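Local structure of leucine-rich repeat protein (Bacteroides thetaiotaomicron, 4ECN) at residues G355-T360 with K388-D393; V496-C501 with Q506-L511; I44-T49 with K121-D126; V13-Y18 with Q57-N62. The protein is of unknown function but, as an extracellular leucine-rich repeat protein with two DUF4458 domains, probably serves in binding other proteins. All coordinates share one frame; numbering follows the deposited sequence.

Contact 1 (G355-T360 with K388-D393); sequences GTHSET and KKMFLD
H357 holds CG between its backbone N and carbonyl carbon (chi1 57°), while M390, a selenomethionine, has CG anti to N (chi1 178°), and the two residues meet where an excursion of the chain folds back onto a leucine-rich repeat solenoid. G355-T360 follows strand 351-353 of the solenoid sheet; K388-D393 lies on helix 386-391 and the chain just after it, in the long insertion before the next strand of that sheet, 452-456. The end of M390 does most of the touching: CE lies 3.3 Å from H357 O and SE 3.9 Å from S358 OG, a hydroxyl that is hydrogen-bonded to S362 OG. SE also approaches the H357 imidazole at its edge, near the ring plane. F391 crosses the histidine at a slant, its CE2 4.1 Å from H357 CD2, and its ring edge points at H357 O. M390 CG in turn covers one face of the F391 ring, 3.6 Å above the plane and over its centre, so the two side chains pack on each other.

Polar partners from outside fix the histidine: ND1 bonds to E497 and NE2 to H386, so both ring nitrogens are engaged and the rotation of the ring is set. Y499 touches both H357 and F391, placing the contact over the sheet face that carries E497 and Y499, the face that normally lines the concave side of such a solenoid.

T356 to E359 forms a type I turn, and T356 N donates to E359 OE1 over 3.2 Å, reaching that oxygen from above the carboxylate plane. At the far end of the helix segment, K388 NZ bridges to the syn lone pair of D393 OD2 at 2.7 Å.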
loop_
_atom_site.group_PDB
_atom_site.type_symbol
_atom_site.label_atom_id
_atom_site.label_comp_id
_atom_site.label_asym_id
_atom_site.label_seq_id
_atom_site.Cartn_x
_atom_site.Cartn_y
_atom_site.Cartn_z
ATOM N N GLY A 355 5.567 3.534 5.247
ATOM C CA GLY A 355 4.274 3.725 4.607
ATOM C C GLY A 355 4.320 3.253 3.177
ATOM O O GLY A 355 5.409 2.986 2.667
ATOM N N THR A 356 3.150 3.172 2.510
ATOM C CA THR A 356 3.004 2.661 1.134
ATOM C C THR A 356 1.759 3.243 0.491
ATOM O O THR A 356 0.784 3.542 1.177
ATOM C CB THR A 356 2.947 1.129 1.213
ATOM O OG1 THR A 356 4.275 0.656 1.356
ATOM C CG2 THR A 356 2.374 0.487 0.035
ATOM N N HIS A 357 1.790 3.400 -0.829
ATOM C CA HIS A 357 0.647 3.881 -1.595
ATOM C C HIS A 357 -0.515 2.867 -1.546
ATOM O O HIS A 357 -1.669 3.244 -1.740
ATOM C CB HIS A 357 1.061 4.164 -3.052
ATOM C CG HIS A 357 1.661 2.994 -3.745
ATOM N ND1 HIS A 357 3.011 2.738 -3.673
ATOM C CD2 HIS A 357 1.069 2.031 -4.488
ATOM C CE1 HIS A 357 3.200 1.622 -4.363
ATOM N NE2 HIS A 357 2.061 1.173 -4.887
ATOM N N SER A 358 -0.198 1.602 -1.232
ATOM C CA SER A 358 -1.075 0.428 -1.176
ATOM C C SER A 358 -1.515 0.072 0.281
ATOM O O SER A 358 -2.331 -0.833 0.460
ATOM C CB SER A 358 -0.333 -0.759 -1.794
ATOM O OG SER A 358 -1.201 -1.809 -2.191
ATOM N N GLU A 359 -0.989 0.782 1.305
ATOM C CA GLU A 359 -1.224 0.525 2.729
ATOM C C GLU A 359 -2.748 0.381 3.061
ATOM O O GLU A 359 -3.147 -0.612 3.685
ATOM C CB GLU A 359 -0.598 1.662 3.552
ATOM C CG GLU A 359 0.006 1.293 4.902
ATOM C CD GLU A 359 0.764 2.441 5.554
ATOM O OE1 GLU A 359 1.015 3.455 4.857
ATOM O OE2 GLU A 359 1.054 2.357 6.772
ATOM N N THR A 360 -3.597 1.319 2.605
ATOM C CA THR A 360 -5.045 1.266 2.904
ATOM C C THR A 360 -5.781 0.163 2.124
ATOM O O THR A 360 -6.916 -0.201 2.468
ATOM C CB THR A 360 -5.689 2.599 2.597
ATOM O OG1 THR A 360 -5.386 2.923 1.239
ATOM C CG2 THR A 360 -5.207 3.700 3.533
ATOM N N LYS A 388 1.599 2.025 -11.139
ATOM C CA LYS A 388 1.045 2.112 -12.486
ATOM C C LYS A 388 -0.214 1.245 -12.616
ATOM O O LYS A 388 -1.223 1.738 -13.107
ATOM C CB LYS A 388 2.105 1.697 -13.514
ATOM C CG LYS A 388 1.779 2.136 -14.927
ATOM C CD LYS A 388 2.946 1.930 -15.885
ATOM C CE LYS A 388 3.177 0.510 -16.370
ATOM N NZ LYS A 388 2.362 0.178 -17.567
ATOM N N LYS A 389 -0.167 -0.019 -12.144
ATOM C CA LYS A 389 -1.270 -0.981 -12.250
ATOM C C LYS A 389 -2.427 -0.597 -11.330
ATOM O O LYS A 389 -3.600 -0.766 -11.706
ATOM C CB LYS A 389 -0.802 -2.433 -11.940
ATOM C CG LYS A 389 0.285 -2.940 -12.915
ATOM C CD LYS A 389 0.665 -4.431 -12.733
ATOM C CE LYS A 389 2.133 -4.766 -13.008
ATOM N NZ LYS A 389 2.979 -4.749 -11.759
HETATM N N MSE A 390 -2.105 -0.070 -10.144
HETATM C CA MSE A 390 -3.104 0.322 -9.149
HETATM C C MSE A 390 -3.857 1.573 -9.525
HETATM O O MSE A 390 -5.018 1.657 -9.146
HETATM C CB MSE A 390 -2.452 0.541 -7.776
HETATM C CG MSE A 390 -3.432 1.013 -6.692
HETATM SE SE MSE A 390 -3.000 0.350 -4.955
HETATM C CE MSE A 390 -3.516 1.743 -3.988
ATOM N N PHE A 391 -3.229 2.556 -10.214
ATOM C CA PHE A 391 -3.943 3.798 -10.490
ATOM C C PHE A 391 -3.941 4.297 -11.920
ATOM O O PHE A 391 -4.655 5.272 -12.172
ATOM C CB PHE A 391 -3.315 4.943 -9.678
ATOM C CG PHE A 391 -3.239 4.750 -8.183
ATOM C CD1 PHE A 391 -4.363 4.922 -7.385
ATOM C CD2 PHE A 391 -2.032 4.452 -7.565
ATOM C CE1 PHE A 391 -4.288 4.742 -6.007
ATOM C CE2 PHE A 391 -1.956 4.304 -6.180
ATOM C CZ PHE A 391 -3.074 4.482 -5.413
ATOM N N LEU A 392 -3.116 3.763 -12.842
ATOM C CA LEU A 392 -3.037 4.468 -14.122
ATOM C C LEU A 392 -3.497 3.640 -15.304
ATOM O O LEU A 392 -4.301 4.143 -16.094
ATOM C CB LEU A 392 -1.604 4.958 -14.369
ATOM C CG LEU A 392 -0.918 5.676 -13.163
ATOM C CD1 LEU A 392 0.592 5.824 -13.358
ATOM C CD2 LEU A 392 -1.638 6.955 -12.751
ATOM N N ASP A 393 -2.986 2.425 -15.471
ATOM C CA ASP A 393 -3.328 1.583 -16.625
ATOM C C ASP A 393 -4.742 1.054 -16.587
ATOM O O ASP A 393 -5.243 0.678 -15.514
ATOM C CB ASP A 393 -2.394 0.360 -16.698
ATOM C CG ASP A 393 -0.938 0.614 -17.009
ATOM O OD1 ASP A 393 -0.650 1.533 -17.819
ATOM O OD2 ASP A 393 -0.097 -0.197 -16.567
#

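Contact 2 (V496-C501 with Q506-L511)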
loop_
_atom_site.group_PDB
_atom_site.type_symbol
_atom_site.label_atom_id
_atom_site.label_comp_id
_atom_site.label_asym_id
_atom_site.label_seq_id
_atom_site.Cartn_x
_atom_site.Cartn_y
_atom_site.Cartn_z
ATOM N N VAL A 496 13.034 4.945 -3.974
ATOM C CA VAL A 496 12.530 5.834 -2.907
ATOM C C VAL A 496 11.103 6.199 -3.217
ATOM O O VAL A 496 10.789 6.482 -4.375
ATOM C CB VAL A 496 13.374 7.119 -2.676
ATOM C CG1 VAL A 496 12.784 7.978 -1.558
ATOM C CG2 VAL A 496 14.835 6.792 -2.381
ATOM N N GLU A 497 10.242 6.186 -2.181
ATOM C CA GLU A 497 8.852 6.615 -2.246
ATOM C C GLU A 497 8.579 7.612 -1.131
ATOM O O GLU A 497 8.871 7.348 0.037
ATOM C CB GLU A 497 7.871 5.438 -2.176
ATOM C CG GLU A 497 6.396 5.841 -2.185
ATOM C CD GLU A 497 5.424 4.703 -2.439
ATOM O OE1 GLU A 497 5.434 4.144 -3.564
ATOM O OE2 GLU A 497 4.615 4.404 -1.531
ATOM N N LEU A 498 8.039 8.771 -1.531
ATOM C CA LEU A 498 7.574 9.877 -0.710
ATOM C C LEU A 498 6.178 10.219 -1.179
ATOM O O LEU A 498 5.955 11.240 -1.805
ATOM C CB LEU A 498 8.540 11.064 -0.794
ATOM C CG LEU A 498 9.641 11.123 0.238
ATOM C CD1 LEU A 498 10.647 12.151 -0.143
ATOM C CD2 LEU A 498 9.104 11.446 1.610
ATOM N N TYR A 499 5.248 9.306 -0.938
ATOM C CA TYR A 499 3.863 9.369 -1.398
ATOM C C TYR A 499 2.956 10.022 -0.377
ATOM O O TYR A 499 3.026 9.712 0.810
ATOM C CB TYR A 499 3.366 7.936 -1.690
ATOM C CG TYR A 499 1.943 7.854 -2.195
ATOM C CD1 TYR A 499 1.634 8.158 -3.515
ATOM C CD2 TYR A 499 0.905 7.457 -1.357
ATOM C CE1 TYR A 499 0.321 8.134 -3.972
ATOM C CE2 TYR A 499 -0.408 7.388 -1.817
ATOM C CZ TYR A 499 -0.695 7.716 -3.132
ATOM O OH TYR A 499 -1.990 7.680 -3.610
ATOM N N ASN A 500 2.080 10.898 -0.850
ATOM C CA ASN A 500 1.027 11.535 -0.074
ATOM C C ASN A 500 1.479 11.989 1.339
ATOM O O ASN A 500 0.965 11.472 2.329
ATOM C CB ASN A 500 -0.155 10.544 0.055
ATOM C CG ASN A 500 -1.411 11.080 0.697
ATOM O OD1 ASN A 500 -1.796 12.252 0.529
ATOM N ND2 ASN A 500 -2.064 10.217 1.458
ATOM N N CYS A 501 2.426 12.956 1.416
ATOM C CA CYS A 501 2.916 13.591 2.654
ATOM C C CYS A 501 2.431 15.074 2.607
ATOM O O CYS A 501 2.966 15.950 1.892
ATOM C CB CYS A 501 4.427 13.430 2.823
ATOM S SG CYS A 501 4.967 11.696 3.053
ATOM N N GLN A 506 8.278 21.113 0.182
ATOM C CA GLN A 506 9.264 20.876 -0.880
ATOM C C GLN A 506 9.853 19.467 -0.715
ATOM O O GLN A 506 9.629 18.819 0.312
ATOM C CB GLN A 506 10.370 21.948 -0.922
ATOM C CG GLN A 506 11.299 22.002 0.261
ATOM C CD GLN A 506 11.867 23.386 0.370
ATOM O OE1 GLN A 506 11.158 24.375 0.650
ATOM N NE2 GLN A 506 13.159 23.492 0.142
ATOM N N LEU A 507 10.591 18.988 -1.720
ATOM C CA LEU A 507 11.200 17.676 -1.604
ATOM C C LEU A 507 12.382 17.784 -0.654
ATOM O O LEU A 507 13.092 18.801 -0.687
ATOM C CB LEU A 507 11.625 17.097 -2.970
ATOM C CG LEU A 507 10.582 17.001 -4.077
ATOM C CD1 LEU A 507 11.231 16.563 -5.350
ATOM C CD2 LEU A 507 9.448 16.049 -3.710
ATOM N N PRO A 508 12.565 16.778 0.241
ATOM C CA PRO A 508 13.682 16.823 1.191
ATOM C C PRO A 508 15.032 16.696 0.478
ATOM O O PRO A 508 15.125 16.033 -0.576
ATOM C CB PRO A 508 13.404 15.629 2.107
ATOM C CG PRO A 508 12.639 14.736 1.318
ATOM C CD PRO A 508 11.783 15.540 0.415
ATOM N N ASP A 509 16.081 17.320 1.080
ATOM C CA ASP A 509 17.441 17.399 0.539
ATOM C C ASP A 509 18.128 16.047 0.332
ATOM O O ASP A 509 18.989 15.961 -0.552
ATOM C CB ASP A 509 18.341 18.236 1.455
ATOM C CG ASP A 509 18.599 19.636 0.926
ATOM O OD1 ASP A 509 17.608 20.385 0.704
ATOM O OD2 ASP A 509 19.794 19.989 0.734
ATOM N N PHE A 510 17.758 15.001 1.112
ATOM C CA PHE A 510 18.428 13.704 1.052
ATOM C C PHE A 510 18.349 13.091 -0.377
ATOM O O PHE A 510 19.305 12.422 -0.783
ATOM C CB PHE A 510 17.871 12.740 2.104
ATOM C CG PHE A 510 16.647 11.946 1.738
ATOM C CD1 PHE A 510 16.760 10.710 1.115
ATOM C CD2 PHE A 510 15.381 12.400 2.072
ATOM C CE1 PHE A 510 15.628 9.983 0.756
ATOM C CE2 PHE A 510 14.247 11.662 1.726
ATOM C CZ PHE A 510 14.377 10.461 1.070
ATOM N N LEU A 511 17.265 13.370 -1.147
ATOM C CA LEU A 511 17.067 12.843 -2.508
ATOM C C LEU A 511 18.164 13.245 -3.482
ATOM O O LEU A 511 18.545 12.451 -4.341
ATOM C CB LEU A 511 15.732 13.326 -3.093
ATOM C CG LEU A 511 14.482 12.788 -2.465
ATOM C CD1 LEU A 511 13.266 13.540 -2.973
ATOM C CD2 LEU A 511 14.371 11.283 -2.672
#
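This is hydrophobic core packing inside a leucine-rich repeat coil: V496 and L498, the inward-pointing residues of a parallel strand, press against P508, F510 and L511 on the chain that returns after the strand. V496, L498 and C501 fall on the Leu-x-Leu-x-x-Asn/Cys portion of the repeat signature, which supplies the strand's share of the interior.

L498 reaches across with CD1, which lies 3.6 Å from P508 CG at the border of the pyrrolidine ring. The same methyl is 4.1 Å from L511 CD1 and also close to F510 CE2, coming at that phenyl ring obliquely, so a single CD1 touches P508, F510 and L511. V496 uses CG1, held anti to the backbone N (chi1 -180°). This branch is 3.8 Å from L511 CD2 and 4.0 Å from F510 CZ, where it sits at the ring edge, near its plane. V496 and F510 run past one another in opposite senses, whereas V496 and L511 meet at a slant. L511 CG covers one F510 face, 4.2 Å above the plane and displaced toward the rim.

W487 adds a second aromatic ring against F510. Strand 495-499 lies between strands 452-456 and 519-521, pairing with both through backbone hydrogen bonds, while N525 binds L498 O and C501 N, and L520 of strand 519-521 packs on V496 and L511.

Contact 3 (I44-T49 with K121-D126)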
loop_
_atom_site.group_PDB
_atom_site.type_symbol
_atom_site.label_atom_id
_atom_site.label_comp_id
_atom_site.label_asym_id
_atom_site.label_seq_id
_atom_site.Cartn_x
_atom_site.Cartn_y
_atom_site.Cartn_z
ATOM N N ILE A 44 0.779 -9.033 58.288
ATOM C CA ILE A 44 1.127 -8.821 56.880
ATOM C C ILE A 44 2.430 -8.006 56.815
ATOM O O ILE A 44 2.615 -7.052 57.582
ATOM C CB ILE A 44 -0.008 -8.167 56.028
ATOM C CG1 ILE A 44 0.299 -8.268 54.517
ATOM C CG2 ILE A 44 -0.331 -6.714 56.471
ATOM C CD1 ILE A 44 -0.802 -7.870 53.598
ATOM N N LYS A 45 3.332 -8.402 55.912
ATOM C CA LYS A 45 4.583 -7.691 55.680
ATOM C C LYS A 45 4.551 -7.248 54.230
ATOM O O LYS A 45 4.750 -8.044 53.312
ATOM C CB LYS A 45 5.828 -8.541 56.047
ATOM C CG LYS A 45 7.174 -7.782 55.960
ATOM C CD LYS A 45 8.354 -8.538 56.616
ATOM C CE LYS A 45 8.815 -9.772 55.870
ATOM N NZ LYS A 45 9.656 -10.664 56.717
ATOM N N VAL A 46 4.203 -5.997 54.026
ATOM C CA VAL A 46 4.100 -5.456 52.688
ATOM C C VAL A 46 5.483 -4.894 52.296
ATOM O O VAL A 46 6.036 -4.010 52.965
ATOM C CB VAL A 46 2.955 -4.413 52.573
ATOM C CG1 VAL A 46 2.831 -3.891 51.152
ATOM C CG2 VAL A 46 1.624 -5.004 53.033
ATOM N N VAL A 47 6.037 -5.456 51.220
ATOM C CA VAL A 47 7.324 -5.063 50.653
ATOM C C VAL A 47 7.057 -3.928 49.640
ATOM O O VAL A 47 6.250 -4.093 48.722
ATOM C CB VAL A 47 8.053 -6.290 50.027
ATOM C CG1 VAL A 47 9.354 -5.885 49.339
ATOM C CG2 VAL A 47 8.316 -7.362 51.076
HETATM N N MSE A 48 7.717 -2.780 49.831
HETATM C CA MSE A 48 7.556 -1.603 48.969
HETATM C C MSE A 48 8.874 -1.017 48.509
HETATM O O MSE A 48 9.913 -1.288 49.114
HETATM C CB MSE A 48 6.803 -0.494 49.712
HETATM C CG MSE A 48 5.328 -0.739 49.899
HETATM SE SE MSE A 48 4.677 0.432 51.309
HETATM C CE MSE A 48 5.457 -0.527 52.888
ATOM N N THR A 49 8.816 -0.144 47.484
ATOM C CA THR A 49 9.965 0.590 46.950
ATOM C C THR A 49 9.580 2.064 46.736
ATOM O O THR A 49 8.585 2.350 46.066
ATOM C CB THR A 49 10.493 -0.048 45.653
ATOM O OG1 THR A 49 9.430 -0.146 44.710
ATOM C CG2 THR A 49 11.128 -1.414 45.871
ATOM N N LYS A 121 -5.551 0.848 50.710
ATOM C CA LYS A 121 -5.144 0.101 49.522
ATOM C C LYS A 121 -5.823 -1.258 49.508
ATOM O O LYS A 121 -5.885 -1.973 50.510
ATOM C CB LYS A 121 -3.611 -0.049 49.418
ATOM C CG LYS A 121 -3.104 -0.654 48.097
ATOM C CD LYS A 121 -3.174 0.325 46.911
ATOM C CE LYS A 121 -2.885 -0.319 45.583
ATOM N NZ LYS A 121 -4.005 -1.198 45.136
ATOM N N ALA A 122 -6.359 -1.581 48.350
ATOM C CA ALA A 122 -7.004 -2.844 48.086
ATOM C C ALA A 122 -5.970 -3.861 47.603
ATOM O O ALA A 122 -5.340 -3.680 46.544
ATOM C CB ALA A 122 -8.107 -2.653 47.051
ATOM N N LEU A 123 -5.767 -4.907 48.402
ATOM C CA LEU A 123 -4.890 -5.988 48.010
ATOM C C LEU A 123 -5.755 -7.170 47.605
ATOM O O LEU A 123 -6.498 -7.685 48.440
ATOM C CB LEU A 123 -3.886 -6.360 49.118
ATOM C CG LEU A 123 -2.744 -5.380 49.386
ATOM C CD1 LEU A 123 -1.893 -5.863 50.537
ATOM C CD2 LEU A 123 -1.880 -5.168 48.148
ATOM N N THR A 124 -5.708 -7.562 46.318
ATOM C CA THR A 124 -6.498 -8.695 45.821
ATOM C C THR A 124 -5.632 -9.964 45.836
ATOM O O THR A 124 -4.591 -10.021 45.170
ATOM C CB THR A 124 -7.073 -8.403 44.427
ATOM O OG1 THR A 124 -7.898 -7.236 44.501
ATOM C CG2 THR A 124 -7.882 -9.569 43.879
ATOM N N VAL A 125 -6.071 -10.981 46.590
ATOM C CA VAL A 125 -5.349 -12.249 46.700
ATOM C C VAL A 125 -5.529 -13.061 45.386
ATOM O O VAL A 125 -6.627 -13.553 45.093
ATOM C CB VAL A 125 -5.800 -13.049 47.949
ATOM C CG1 VAL A 125 -5.175 -14.438 47.987
ATOM C CG2 VAL A 125 -5.484 -12.289 49.229
ATOM N N ASP A 126 -4.429 -13.172 44.605
ATOM C CA ASP A 126 -4.341 -13.910 43.341
ATOM C C ASP A 126 -4.517 -15.404 43.591
ATOM O O ASP A 126 -3.872 -15.968 44.479
ATOM C CB ASP A 126 -2.984 -13.630 42.659
ATOM C CG ASP A 126 -2.809 -14.149 41.242
ATOM O OD1 ASP A 126 -3.793 -14.670 40.666
ATOM O OD2 ASP A 126 -1.704 -13.981 40.685
#
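I44 and L123 point their side chains at each other and meet tip to tip, CD1 to CD1 at 3.8 Å, in the interior of a DUF4458 domain whose curled mixed sheet is consistent with the sandwich-like folds of the transthyretin clan. Strands 43-49 and 118-124 are not paired with one another. They face each other across the core, with the CA atoms of V46 and L123 10.1 Å apart, so side chains alone join them.

The isoleucine gets its length from an extended chain: CG1 is anti to the backbone N (chi1 -167°), and CD1 then projects toward the other strand. L123 answers with CD1, which has a second and looser neighbour in V46 CG2 at 4.4 Å. On their own strand, I44 CD1 and V46 CG2 are 3.8 Å apart, and the three methyls therefore form a small apolar cluster with the leucine branch set against the pair. It is a light contact, all methyl carbon.

F15 of strand 10-18 touches both V46 and L123 and carries the apolar layer onward, while Y90 and I87 of strand 83-93 pack on I44 and V46 respectively. The ammonium of K121 forms a salt bridge with D108 and also folds back on its own strand, K121 NZ donating to A122 O over 3.2 Å, tilted 27° from the carbonyl plane.

Contact 4 (V13-Y18 with Q57-N62); sequences VQFKLY and QTLLLN
The F15 ring has V13 CG1 on one face, 3.8 Å above the plane and displaced toward the rim, and L59 CD1 at its edge, near the plane, 4.2 Å from F15 CE2. The first is a neighbour on the same strand; the second comes from Q57-N62 and is one of the two footholds that segment has on V13-Y18. F15 carries CG anti to the carbonyl carbon (chi1 -60°), which sets the ring with one face against V13 CG1 and an edge toward L59.

The other foothold is purely aliphatic. L17 and L61 cross at about a right angle, and L17 CD1 meets L61 CD2 at 3.9 Å, one branch of each leucine doing the touching. The two pairs, F15 with L59 and L17 with L61, are separate patches on strands whose closest CA atoms, those of F15 and L61, are 8.8 Å apart. That spacing is too wide for backbone pairing, so the side chains fill it. F15 and L17 are buried, whereas L59 and L61 keep some exposure, which puts the contact toward one border of the apolar interior.

In this DUF4458 domain, strand 73-81 pairs antiparallel with both 10-18 and 54-63 and links them through the curled sheet; its L73 touches L17 and its S75 touches L59. The other flank of strand 10-18 runs parallel to strand 118-124, and strand 54-63 is antiparallel to its other neighbour, strand 43-49.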
loop_
_atom_site.group_PDB
_atom_site.type_symbol
_atom_site.label_atom_id
_atom_site.label_comp_id
_atom_site.label_asym_id
_atom_site.label_seq_id
_atom_site.Cartn_x
_atom_site.Cartn_y
_atom_site.Cartn_z
ATOM N N VAL A 13 -1.541 4.723 55.626
ATOM C CA VAL A 13 -2.013 3.657 54.740
ATOM C C VAL A 13 -2.539 2.520 55.593
ATOM O O VAL A 13 -2.030 2.265 56.690
ATOM C CB VAL A 13 -0.937 3.144 53.738
ATOM C CG1 VAL A 13 -1.532 2.183 52.717
ATOM C CG2 VAL A 13 -0.273 4.293 53.015
ATOM N N GLN A 14 -3.572 1.859 55.082
ATOM C CA GLN A 14 -4.143 0.661 55.651
ATOM C C GLN A 14 -4.495 -0.220 54.498
ATOM O O GLN A 14 -4.713 0.284 53.396
ATOM C CB GLN A 14 -5.322 0.926 56.594
ATOM C CG GLN A 14 -6.573 1.548 55.979
ATOM C CD GLN A 14 -7.639 1.759 57.033
ATOM O OE1 GLN A 14 -7.356 1.971 58.226
ATOM N NE2 GLN A 14 -8.894 1.730 56.604
ATOM N N PHE A 15 -4.482 -1.534 54.715
ATOM C CA PHE A 15 -4.767 -2.476 53.638
ATOM C C PHE A 15 -6.036 -3.260 53.942
ATOM O O PHE A 15 -6.335 -3.564 55.099
ATOM C CB PHE A 15 -3.575 -3.420 53.403
ATOM C CG PHE A 15 -2.310 -2.680 53.028
ATOM C CD1 PHE A 15 -2.061 -2.320 51.711
ATOM C CD2 PHE A 15 -1.387 -2.314 53.998
ATOM C CE1 PHE A 15 -0.909 -1.608 51.373
ATOM C CE2 PHE A 15 -0.240 -1.601 53.659
ATOM C CZ PHE A 15 -0.006 -1.254 52.351
ATOM N N LYS A 16 -6.800 -3.529 52.885
ATOM C CA LYS A 16 -8.051 -4.276 52.909
ATOM C C LYS A 16 -7.884 -5.482 51.966
ATOM O O LYS A 16 -7.625 -5.271 50.777
ATOM C CB LYS A 16 -9.206 -3.338 52.491
ATOM C CG LYS A 16 -10.463 -3.427 53.341
ATOM C CD LYS A 16 -11.560 -2.559 52.729
ATOM C CE LYS A 16 -12.814 -2.426 53.561
ATOM N NZ LYS A 16 -13.823 -1.563 52.887
ATOM N N LEU A 17 -7.917 -6.730 52.507
ATOM C CA LEU A 17 -7.745 -7.966 51.723
ATOM C C LEU A 17 -9.027 -8.294 50.940
ATOM O O LEU A 17 -10.114 -8.353 51.520
ATOM C CB LEU A 17 -7.339 -9.155 52.620
ATOM C CG LEU A 17 -5.857 -9.219 53.045
ATOM C CD1 LEU A 17 -5.662 -10.097 54.255
ATOM C CD2 LEU A 17 -4.967 -9.720 51.915
ATOM N N TYR A 18 -8.891 -8.465 49.618
ATOM C CA TYR A 18 -9.996 -8.749 48.708
ATOM C C TYR A 18 -9.833 -10.117 48.053
ATOM O O TYR A 18 -8.711 -10.609 47.898
ATOM C CB TYR A 18 -10.107 -7.656 47.626
ATOM C CG TYR A 18 -10.704 -6.358 48.131
ATOM C CD1 TYR A 18 -9.938 -5.446 48.852
ATOM C CD2 TYR A 18 -12.025 -6.020 47.852
ATOM C CE1 TYR A 18 -10.483 -4.253 49.327
ATOM C CE2 TYR A 18 -12.577 -4.817 48.302
ATOM C CZ TYR A 18 -11.802 -3.936 49.044
ATOM O OH TYR A 18 -12.334 -2.749 49.502
ATOM N N GLN A 57 7.657 -3.469 55.820
ATOM C CA GLN A 57 7.179 -3.166 57.163
ATOM C C GLN A 57 6.099 -4.156 57.571
ATOM O O GLN A 57 5.224 -4.465 56.767
ATOM C CB GLN A 57 6.650 -1.715 57.228
ATOM C CG GLN A 57 6.152 -1.263 58.610
ATOM C CD GLN A 57 7.251 -1.016 59.606
ATOM O OE1 GLN A 57 7.938 0.010 59.554
ATOM N NE2 GLN A 57 7.402 -1.923 60.569
ATOM N N THR A 58 6.145 -4.629 58.823
ATOM C CA THR A 58 5.159 -5.573 59.345
ATOM C C THR A 58 4.041 -4.801 60.078
ATOM O O THR A 58 4.315 -3.881 60.860
ATOM C CB THR A 58 5.822 -6.627 60.256
ATOM O OG1 THR A 58 6.967 -7.182 59.598
ATOM C CG2 THR A 58 4.857 -7.754 60.661
ATOM N N LEU A 59 2.780 -5.193 59.794
ATOM C CA LEU A 59 1.538 -4.665 60.373
ATOM C C LEU A 59 0.633 -5.810 60.804
ATOM O O LEU A 59 0.771 -6.920 60.298
ATOM C CB LEU A 59 0.790 -3.753 59.368
ATOM C CG LEU A 59 1.442 -2.422 59.006
ATOM C CD1 LEU A 59 0.948 -1.923 57.675
ATOM C CD2 LEU A 59 1.260 -1.383 60.098
ATOM N N LEU A 60 -0.303 -5.539 61.718
ATOM C CA LEU A 60 -1.260 -6.539 62.192
ATOM C C LEU A 60 -2.567 -6.469 61.389
ATOM O O LEU A 60 -2.934 -5.411 60.867
ATOM C CB LEU A 60 -1.559 -6.356 63.701
ATOM C CG LEU A 60 -0.411 -6.537 64.703
ATOM C CD1 LEU A 60 -0.627 -5.683 65.937
ATOM C CD2 LEU A 60 -0.218 -7.995 65.078
ATOM N N LEU A 61 -3.261 -7.609 61.309
ATOM C CA LEU A 61 -4.555 -7.768 60.658
ATOM C C LEU A 61 -5.686 -7.691 61.681
ATOM O O LEU A 61 -5.643 -8.365 62.716
ATOM C CB LEU A 61 -4.615 -9.116 59.909
ATOM C CG LEU A 61 -4.339 -9.155 58.401
ATOM C CD1 LEU A 61 -3.030 -8.520 58.053
ATOM C CD2 LEU A 61 -4.350 -10.585 57.884
ATOM N N ASN A 62 -6.690 -6.866 61.393
ATOM C CA ASN A 62 -7.897 -6.719 62.206
ATOM C C ASN A 62 -9.033 -7.415 61.458
ATOM O O ASN A 62 -9.224 -7.144 60.265
ATOM C CB ASN A 62 -8.206 -5.234 62.499
ATOM C CG ASN A 62 -7.093 -4.468 63.182
ATOM O OD1 ASN A 62 -6.925 -4.514 64.409
ATOM N ND2 ASN A 62 -6.340 -3.701 62.403
#

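Overall arrangement
The four contacts fall into two groups. Contacts 3 and 4 share one DUF4458 sheet, their centres 8 Å apart: strands 10-18 and 118-124 are joined by probable backbone hydrogen bonds such as L123 O to Y18 N at 2.8 Å, and their segments alternate along the chain. Contacts 1 and 2 belong to the repeat region, with centres 17 Å apart, and strand 495-499 connects them: V496 and L498 serve contact 2, while E497 and Y499 face contact 1, with H357 ND1 2.8 Å from E497 OE1. Contacts 1 and 3 are about 38 Å apart at their nearest atoms. The sodium site, at Q314 and V317, includes none of the contact residues.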